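Local coordinates for spectinomycin phosphotransferase (Legionella pneumophila, PDB 3I1A), which probably transfers a phosphate group from a bound nucleotide to the antibiotic spectinomycin, which would account for its role in antibiotic resistance, at residues A237-V250 with N271-R284. Residues are numbered along the deposited sequence; the frame is centred on the assembly and turned at random.
Sequences APKERDLMFIGGGV and NVDKTILSYYRHER
With chi1 at -83°, Tyr280 holds its ring beside its own backbone N and presents one face to Arg241, whose chain bends twice, at chi2 and chi3, to follow that face. Arg241 CA makes a CH-pi contact 3.7 Å from the ring centroid, and Tyr280 CD1 sits over the centre of the guanidinium, the planes 28° apart; a long chain ending in a flat group suits both contacts. The phenol OH reaches past Pro238 CD to a hydrogen bond with Glu144.

Arg281, extended from CG to NE, points its guanidinium side-on at the turns Leu243-Ile246 and Phe245-Gly248. NE donates to Met244 O at 2.9 Å, on a lone pair, and NH2 reaches the same oxygen at 3.2 Å from above the carbonyl plane. NH1 turns to Thr329. Gly247 suits its positive phi, and Gly248 has no side chain to collide with Met244 O. Leu277 CD1 packs tightly on Met244 CA (3.3 Å). Flexible Met244 sets SD against Tyr280 CB and CE over the Phe245 ring and against Arg284 CD.

At the start of helix 274-297, Glu240 OE2 accepts from Asp273 N (2.9 Å, 164°) and, from the opposite face, forms a salt bridge with Lys239 NZ, which also donates to Asn271 O; one acidic oxygen thus ties the segments together. Asp273 is the N-cap, its short carboxylate well placed for Thr275 N and Ile276 N.

Arg284 NE lies 3.3 Å from Phe245 CE2, at the ring edge, while NH2 forms a salt bridge to Asp212. Its side chain is about 7 Å from that of Asn217, a magnesium ligand in the metal-bound protein; no metal is bound here. The contact joins the segment running from the end of strand 235-237 to helix 274-297 within the helical C-terminal lobe of the kinase-like aminoglycoside phosphotransferase fold.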
ATOM      1  N   ALA A 237      -4.916   5.785  12.448  1.00 13.51           N
ATOM      2  CA  ALA A 237      -5.570   6.912  11.830  1.00 13.79           C
ATOM      3  C   ALA A 237      -7.069   6.612  11.856  1.00 12.90           C
ATOM      4  O   ALA A 237      -7.476   5.526  12.273  1.00 14.45           O
ATOM      5  CB  ALA A 237      -5.074   7.012  10.374  1.00 14.75           C
ATOM      6  N   PRO A 238      -7.900   7.587  11.473  1.00 11.16           N
ATOM      7  CA  PRO A 238      -9.352   7.385  11.436  1.00 11.38           C
ATOM      8  C   PRO A 238      -9.594   6.251  10.439  1.00 13.35           C
ATOM      9  O   PRO A 238      -8.864   6.131   9.451  1.00 12.84           O
ATOM     10  CB  PRO A 238      -9.870   8.707  10.875  1.00 11.16           C
ATOM     11  CG  PRO A 238      -8.871   9.700  11.408  1.00 12.24           C
ATOM     12  CD  PRO A 238      -7.553   8.979  11.143  1.00 11.23           C
ATOM     13  N   LYS A 239     -10.622   5.444  10.685  1.00 11.66           N
ATOM     14  CA  LYS A 239     -10.939   4.311   9.827  1.00 12.93           C
ATOM     15  C   LYS A 239     -11.098   4.704   8.367  1.00 12.47           C
ATOM     16  O   LYS A 239     -10.888   3.868   7.480  1.00 13.08           O
ATOM     17  CB  LYS A 239     -12.230   3.624  10.308  1.00 14.89           C
ATOM     18  CG  LYS A 239     -13.503   4.493  10.248  1.00 15.57           C
ATOM     19  CD  LYS A 239     -14.724   3.671  10.714  1.00 16.08           C
ATOM     20  CE  LYS A 239     -16.049   4.430  10.508  1.00 15.80           C
ATOM     21  NZ  LYS A 239     -16.149   5.715  11.264  1.00 15.38           N
ATOM     22  N   GLU A 240     -11.477   5.960   8.122  1.00 12.60           N
ATOM     23  CA  GLU A 240     -11.673   6.435   6.765  1.00 14.09           C
ATOM     24  C   GLU A 240     -10.391   6.386   5.916  1.00 12.89           C
ATOM     25  O   GLU A 240     -10.457   6.404   4.686  1.00 13.34           O
ATOM     26  CB  GLU A 240     -12.293   7.846   6.799  1.00 13.14           C
ATOM     27  CG  GLU A 240     -13.771   7.877   7.290  1.00 13.63           C
ATOM     28  CD  GLU A 240     -13.959   7.661   8.791  1.00 14.76           C
ATOM     29  OE1 GLU A 240     -12.988   7.770   9.578  1.00 13.93           O
ATOM     30  OE2 GLU A 240     -15.108   7.393   9.194  1.00 13.65           O
ATOM     31  N   ARG A 241      -9.239   6.308   6.575  1.00 12.55           N
ATOM     32  CA  ARG A 241      -7.949   6.165   5.881  1.00 13.28           C
ATOM     33  C   ARG A 241      -8.022   4.922   4.978  1.00 13.51           C
ATOM     34  O   ARG A 241      -7.449   4.891   3.869  1.00 13.41           O
ATOM     35  CB  ARG A 241      -6.850   5.968   6.911  1.00 14.94           C
ATOM     36  CG  ARG A 241      -5.548   5.392   6.372  1.00 15.90           C
ATOM     37  CD  ARG A 241      -4.756   6.421   5.593  1.00 17.44           C
ATOM     38  NE  ARG A 241      -5.214   6.496   4.206  1.00 16.24           N
ATOM     39  CZ  ARG A 241      -4.594   7.214   3.284  1.00 18.77           C
ATOM     40  NH1 ARG A 241      -3.502   7.904   3.611  1.00 17.64           N
ATOM     41  NH2 ARG A 241      -5.074   7.256   2.041  1.00 19.80           N
ATOM     42  N   ASP A 242      -8.677   3.875   5.475  1.00 13.43           N
ATOM     43  CA  ASP A 242      -8.849   2.669   4.680  1.00 12.38           C
ATOM     44  C   ASP A 242     -10.184   2.645   3.920  1.00 12.32           C
ATOM     45  O   ASP A 242     -10.256   2.189   2.764  1.00 12.17           O
ATOM     46  CB  ASP A 242      -8.776   1.401   5.559  1.00 11.76           C
ATOM     47  CG  ASP A 242      -7.370   1.091   6.020  1.00 13.68           C
ATOM     48  OD1 ASP A 242      -6.410   1.653   5.452  1.00 12.14           O
ATOM     49  OD2 ASP A 242      -7.228   0.257   6.935  1.00 12.10           O
ATOM     50  N   LEU A 243     -11.252   3.136   4.540  1.00 12.75           N
ATOM     51  CA  LEU A 243     -12.546   3.078   3.874  1.00 12.93           C
ATOM     52  C   LEU A 243     -12.630   3.875   2.569  1.00 12.82           C
ATOM     53  O   LEU A 243     -13.448   3.555   1.710  1.00 15.68           O
ATOM     54  CB  LEU A 243     -13.671   3.505   4.843  1.00 13.06           C
ATOM     55  CG  LEU A 243     -13.815   2.542   6.033  1.00 12.64           C
ATOM     56  CD1 LEU A 243     -15.015   2.957   6.950  1.00 13.17           C
ATOM     57  CD2 LEU A 243     -14.016   1.122   5.508  1.00 13.89           C
ATOM     58  N   MET A 244     -11.778   4.885   2.417  1.00 13.17           N
ATOM     59  CA  MET A 244     -11.806   5.723   1.229  1.00 13.32           C
ATOM     60  C   MET A 244     -11.566   4.928  -0.051  1.00 13.90           C
ATOM     61  O   MET A 244     -11.969   5.353  -1.137  1.00 14.18           O
ATOM     62  CB  MET A 244     -10.758   6.831   1.339  1.00 14.42           C
ATOM     63  CG  MET A 244      -9.329   6.333   1.384  1.00 14.80           C
ATOM     64  SD  MET A 244      -8.183   7.347   0.359  1.00 15.11           S
ATOM     65  CE  MET A 244      -8.395   6.482  -1.252  1.00 16.16           C
ATOM     66  N   PHE A 245     -10.932   3.776   0.080  1.00 13.59           N
ATOM     67  CA  PHE A 245     -10.642   2.952  -1.089  1.00 15.06           C
ATOM     68  C   PHE A 245     -11.864   2.200  -1.617  1.00 16.38           C
ATOM     69  O   PHE A 245     -11.913   1.840  -2.798  1.00 16.99           O
ATOM     70  CB  PHE A 245      -9.531   1.957  -0.755  1.00 14.07           C
ATOM     71  CG  PHE A 245      -8.180   2.610  -0.576  1.00 16.24           C
ATOM     72  CD1 PHE A 245      -7.737   3.000   0.692  1.00 14.17           C
ATOM     73  CD2 PHE A 245      -7.375   2.885  -1.679  1.00 14.21           C
ATOM     74  CE1 PHE A 245      -6.508   3.659   0.853  1.00 15.46           C
ATOM     75  CE2 PHE A 245      -6.139   3.545  -1.518  1.00 14.47           C
ATOM     76  CZ  PHE A 245      -5.713   3.927  -0.261  1.00 14.13           C
ATOM     77  N   ILE A 246     -12.858   1.965  -0.760  1.00 16.50           N
ATOM     78  CA  ILE A 246     -14.056   1.231  -1.193  1.00 16.93           C
ATOM     79  C   ILE A 246     -14.865   2.217  -2.015  1.00 18.19           C
ATOM     80  O   ILE A 246     -15.373   3.209  -1.490  1.00 17.52           O
ATOM     81  CB  ILE A 246     -14.842   0.710   0.037  1.00 16.09           C
ATOM     82  CG1 ILE A 246     -13.883  -0.067   0.963  1.00 13.79           C
ATOM     83  CG2 ILE A 246     -16.020  -0.169  -0.409  1.00 15.15           C
ATOM     84  CD1 ILE A 246     -13.169  -1.276   0.313  1.00 12.96           C
ATOM     85  N   GLY A 247     -14.945   1.968  -3.320  1.00 18.90           N
ATOM     86  CA  GLY A 247     -15.633   2.899  -4.200  1.00 18.81           C
ATOM     87  C   GLY A 247     -14.702   4.066  -4.563  1.00 19.48           C
ATOM     88  O   GLY A 247     -15.114   5.037  -5.213  1.00 19.25           O
ATOM     89  N   GLY A 248     -13.440   3.964  -4.164  1.00 18.29           N
ATOM     90  CA  GLY A 248     -12.480   5.036  -4.424  1.00 17.85           C
ATOM     91  C   GLY A 248     -11.960   5.127  -5.853  1.00 18.84           C
ATOM     92  O   GLY A 248     -11.455   6.162  -6.261  1.00 17.72           O
ATOM     93  N   GLY A 249     -12.058   4.031  -6.599  1.00 17.88           N
ATOM     94  CA  GLY A 249     -11.613   4.034  -7.989  1.00 19.58           C
ATOM     95  C   GLY A 249     -10.127   3.959  -8.292  1.00 20.42           C
ATOM     96  O   GLY A 249      -9.725   4.222  -9.438  1.00 19.80           O
ATOM     97  N   VAL A 250      -9.304   3.623  -7.301  1.00 17.83           N
ATOM     98  CA  VAL A 250      -7.865   3.529  -7.526  1.00 18.67           C
ATOM     99  C   VAL A 250      -7.590   2.413  -8.539  1.00 19.20           C
ATOM    100  O   VAL A 250      -7.934   1.233  -8.302  1.00 18.99           O
ATOM    101  CB  VAL A 250      -7.092   3.231  -6.214  1.00 16.57           C
ATOM    102  CG1 VAL A 250      -5.594   3.077  -6.497  1.00 17.38           C
ATOM    103  CG2 VAL A 250      -7.296   4.360  -5.235  1.00 17.57           C
ATOM    104  N   ASN A 271     -21.575   4.172   9.865  1.00 23.04           N
ATOM    105  CA  ASN A 271     -21.394   5.574  10.235  1.00 23.63           C
ATOM    106  C   ASN A 271     -19.979   5.959   9.872  1.00 22.13           C
ATOM    107  O   ASN A 271     -19.040   5.794  10.650  1.00 21.35           O
ATOM    108  CB  ASN A 271     -21.657   5.803  11.719  1.00 26.07           C
ATOM    109  CG  ASN A 271     -23.127   5.641  12.056  1.00 29.01           C
ATOM    110  OD1 ASN A 271     -23.961   6.424  11.603  1.00 30.47           O
ATOM    111  ND2 ASN A 271     -23.455   4.606  12.821  1.00 29.71           N
ATOM    112  N   VAL A 272     -19.862   6.493   8.664  1.00 22.01           N
ATOM    113  CA  VAL A 272     -18.592   6.885   8.094  1.00 21.18           C
ATOM    114  C   VAL A 272     -18.547   8.394   8.017  1.00 20.23           C
ATOM    115  O   VAL A 272     -19.484   9.030   7.533  1.00 21.83           O
ATOM    116  CB  VAL A 272     -18.442   6.223   6.694  1.00 21.75           C
ATOM    117  CG1 VAL A 272     -17.100   6.587   6.045  1.00 20.63           C
ATOM    118  CG2 VAL A 272     -18.554   4.703   6.845  1.00 21.20           C
ATOM    119  N   ASP A 273     -17.465   8.974   8.520  1.00 19.25           N
ATOM    120  CA  ASP A 273     -17.307  10.419   8.524  1.00 18.21           C
ATOM    121  C   ASP A 273     -16.965  10.867   7.110  1.00 20.78           C
ATOM    122  O   ASP A 273     -15.858  10.635   6.622  1.00 19.42           O
ATOM    123  CB  ASP A 273     -16.204  10.825   9.504  1.00 17.62           C
ATOM    124  CG  ASP A 273     -16.125  12.317   9.699  1.00 18.98           C
ATOM    125  OD1 ASP A 273     -16.242  13.060   8.710  1.00 20.59           O
ATOM    126  OD2 ASP A 273     -15.939  12.755  10.848  1.00 22.94           O
ATOM    127  N   LYS A 274     -17.929  11.509   6.457  1.00 19.00           N
ATOM    128  CA  LYS A 274     -17.769  11.957   5.083  1.00 21.86           C
ATOM    129  C   LYS A 274     -16.718  13.031   4.868  1.00 21.16           C
ATOM    130  O   LYS A 274     -16.148  13.142   3.772  1.00 21.72           O
ATOM    131  CB  LYS A 274     -19.119  12.426   4.527  1.00 25.88           C
ATOM    132  CG  LYS A 274     -19.019  13.200   3.224  1.00 30.24           C
ATOM    133  CD  LYS A 274     -20.402  13.580   2.697  1.00 34.15           C
ATOM    134  CE  LYS A 274     -20.302  14.580   1.560  1.00 36.09           C
ATOM    135  NZ  LYS A 274     -19.778  15.899   2.038  1.00 38.80           N
ATOM    136  N   THR A 275     -16.443  13.821   5.898  1.00 18.27           N
ATOM    137  CA  THR A 275     -15.445  14.862   5.758  1.00 18.64           C
ATOM    138  C   THR A 275     -14.065  14.210   5.743  1.00 17.15           C
ATOM    139  O   THR A 275     -13.203  14.572   4.947  1.00 15.65           O
ATOM    140  CB  THR A 275     -15.527  15.870   6.912  1.00 20.84           C
ATOM    141  OG1 THR A 275     -16.834  16.481   6.912  1.00 21.41           O
ATOM    142  CG2 THR A 275     -14.471  16.920   6.771  1.00 18.47           C
ATOM    143  N   ILE A 276     -13.854  13.244   6.625  1.00 14.53           N
ATOM    144  CA  ILE A 276     -12.562  12.588   6.638  1.00 14.09           C
ATOM    145  C   ILE A 276     -12.410  11.695   5.404  1.00 14.98           C
ATOM    146  O   ILE A 276     -11.328  11.603   4.833  1.00 13.67           O
ATOM    147  CB  ILE A 276     -12.342  11.748   7.915  1.00 14.26           C
ATOM    148  CG1 ILE A 276     -12.473  12.645   9.155  1.00 15.04           C
ATOM    149  CG2 ILE A 276     -10.913  11.147   7.894  1.00 14.94           C
ATOM    150  CD1 ILE A 276     -12.360  11.871  10.484  1.00 17.22           C
ATOM    151  N   LEU A 277     -13.494  11.060   4.972  1.00 15.69           N
ATOM    152  CA  LEU A 277     -13.415  10.197   3.788  1.00 15.58           C
ATOM    153  C   LEU A 277     -13.069  11.047   2.547  1.00 16.72           C
ATOM    154  O   LEU A 277     -12.236  10.657   1.725  1.00 15.92           O
ATOM    155  CB  LEU A 277     -14.748   9.475   3.543  1.00 16.02           C
ATOM    156  CG  LEU A 277     -14.712   8.316   2.533  1.00 17.53           C
ATOM    157  CD1 LEU A 277     -14.164   7.058   3.194  1.00 17.45           C
ATOM    158  CD2 LEU A 277     -16.139   8.023   2.053  1.00 19.21           C
ATOM    159  N   SER A 278     -13.703  12.211   2.422  1.00 17.18           N
ATOM    160  CA  SER A 278     -13.428  13.082   1.275  1.00 18.44           C
ATOM    161  C   SER A 278     -12.005  13.651   1.370  1.00 18.38           C
ATOM    162  O   SER A 278     -11.316  13.800   0.359  1.00 18.60           O
ATOM    163  CB  SER A 278     -14.441  14.222   1.204  1.00 20.51           C
ATOM    164  OG  SER A 278     -14.205  15.018   0.042  1.00 19.63           O
ATOM    165  N   TYR A 279     -11.565  13.963   2.585  1.00 15.82           N
ATOM    166  CA  TYR A 279     -10.210  14.470   2.788  1.00 15.38           C
ATOM    167  C   TYR A 279      -9.174  13.468   2.253  1.00 16.68           C
ATOM    168  O   TYR A 279      -8.242  13.836   1.530  1.00 17.70           O
ATOM    169  CB  TYR A 279      -9.920  14.686   4.273  1.00 14.84           C
ATOM    170  CG  TYR A 279      -8.443  14.894   4.540  1.00 13.95           C
ATOM    171  CD1 TYR A 279      -7.817  16.087   4.187  1.00 14.89           C
ATOM    172  CD2 TYR A 279      -7.653  13.863   5.066  1.00 12.49           C
ATOM    173  CE1 TYR A 279      -6.443  16.247   4.346  1.00 12.09           C
ATOM    174  CE2 TYR A 279      -6.272  14.010   5.225  1.00 14.53           C
ATOM    175  CZ  TYR A 279      -5.680  15.212   4.862  1.00 13.36           C
ATOM    176  OH  TYR A 279      -4.336  15.361   5.033  1.00 16.03           O
ATOM    177  N   TYR A 280      -9.312  12.199   2.635  1.00 14.57           N
ATOM    178  CA  TYR A 280      -8.343  11.211   2.180  1.00 13.93           C
ATOM    179  C   TYR A 280      -8.335  10.998   0.676  1.00 15.25           C
ATOM    180  O   TYR A 280      -7.271  10.865   0.092  1.00 15.53           O
ATOM    181  CB  TYR A 280      -8.557   9.869   2.888  1.00 13.36           C
ATOM    182  CG  TYR A 280      -7.906   9.820   4.250  1.00 14.49           C
ATOM    183  CD1 TYR A 280      -6.529   9.997   4.385  1.00 12.58           C
ATOM    184  CD2 TYR A 280      -8.661   9.590   5.405  1.00 14.26           C
ATOM    185  CE1 TYR A 280      -5.918   9.943   5.628  1.00 15.33           C
ATOM    186  CE2 TYR A 280      -8.063   9.528   6.643  1.00 13.74           C
ATOM    187  CZ  TYR A 280      -6.688   9.702   6.758  1.00 13.79           C
ATOM    188  OH  TYR A 280      -6.051   9.595   7.980  1.00 12.04           O
ATOM    189  N   ARG A 281      -9.506  10.972   0.045  1.00 15.69           N
ATOM    190  CA  ARG A 281      -9.557  10.768  -1.406  1.00 15.99           C
ATOM    191  C   ARG A 281      -8.901  11.926  -2.138  1.00 17.17           C
ATOM    192  O   ARG A 281      -8.227  11.706  -3.144  1.00 17.05           O
ATOM    193  CB  ARG A 281     -10.989  10.605  -1.887  1.00 17.36           C
ATOM    194  CG  ARG A 281     -11.602   9.320  -1.400  1.00 16.47           C
ATOM    195  CD  ARG A 281     -13.004   9.154  -1.947  1.00 17.97           C
ATOM    196  NE  ARG A 281     -13.485   7.806  -1.667  1.00 17.86           N
ATOM    197  CZ  ARG A 281     -14.745   7.419  -1.808  1.00 18.54           C
ATOM    198  NH1 ARG A 281     -15.672   8.274  -2.225  1.00 21.78           N
ATOM    199  NH2 ARG A 281     -15.080   6.163  -1.524  1.00 20.98           N
ATOM    200  N   HIS A 282      -9.082  13.153  -1.653  1.00 15.91           N
ATOM    201  CA  HIS A 282      -8.424  14.286  -2.306  1.00 17.07           C
ATOM    202  C   HIS A 282      -6.934  14.289  -1.981  1.00 14.97           C
ATOM    203  O   HIS A 282      -6.101  14.460  -2.869  1.00 16.84           O
ATOM    204  CB  HIS A 282      -9.053  15.633  -1.863  1.00 16.59           C
ATOM    205  CG  HIS A 282     -10.416  15.898  -2.446  1.00 15.51           C
ATOM    206  ND1 HIS A 282     -11.555  15.251  -2.017  1.00 16.71           N
ATOM    207  CD2 HIS A 282     -10.806  16.714  -3.454  1.00 16.06           C
ATOM    208  CE1 HIS A 282     -12.589  15.657  -2.732  1.00 17.30           C
ATOM    209  NE2 HIS A 282     -12.163  16.545  -3.613  1.00 16.90           N
ATOM    210  N   GLU A 283      -6.586  14.083  -0.714  1.00 15.63           N
ATOM    211  CA  GLU A 283      -5.188  14.102  -0.295  1.00 14.68           C
ATOM    212  C   GLU A 283      -4.333  12.998  -0.910  1.00 14.81           C
ATOM    213  O   GLU A 283      -3.163  13.212  -1.219  1.00 13.97           O
ATOM    214  CB  GLU A 283      -5.106  14.036   1.237  1.00 14.99           C
ATOM    215  CG  GLU A 283      -3.702  13.905   1.815  1.00 16.64           C
ATOM    216  CD  GLU A 283      -2.769  15.081   1.533  1.00 17.65           C
ATOM    217  OE1 GLU A 283      -3.242  16.198   1.227  1.00 19.04           O
ATOM    218  OE2 GLU A 283      -1.543  14.879   1.644  1.00 20.06           O
ATOM    219  N   ARG A 284      -4.892  11.802  -1.087  1.00 14.83           N
ATOM    220  CA  ARG A 284      -4.086  10.751  -1.697  1.00 15.28           C
ATOM    221  C   ARG A 284      -3.723  11.152  -3.133  1.00 15.62           C
ATOM    222  O   ARG A 284      -2.622  10.853  -3.593  1.00 17.16           O
ATOM    223  CB  ARG A 284      -4.832   9.423  -1.723  1.00 13.77           C
ATOM    224  CG  ARG A 284      -3.914   8.248  -2.066  1.00 15.84           C
ATOM    225  CD  ARG A 284      -4.693   6.921  -2.023  1.00 16.34           C
ATOM    226  NE  ARG A 284      -3.807   5.796  -2.315  1.00 18.01           N
ATOM    227  CZ  ARG A 284      -3.510   5.376  -3.543  1.00 21.46           C
ATOM    228  NH1 ARG A 284      -4.042   5.983  -4.609  1.00 19.34           N
ATOM    229  NH2 ARG A 284      -2.656   4.366  -3.701  1.00 18.83           N
TER
HETATM  230  O   HOH W   1      -4.518  10.008   1.392  1.00 37.28           O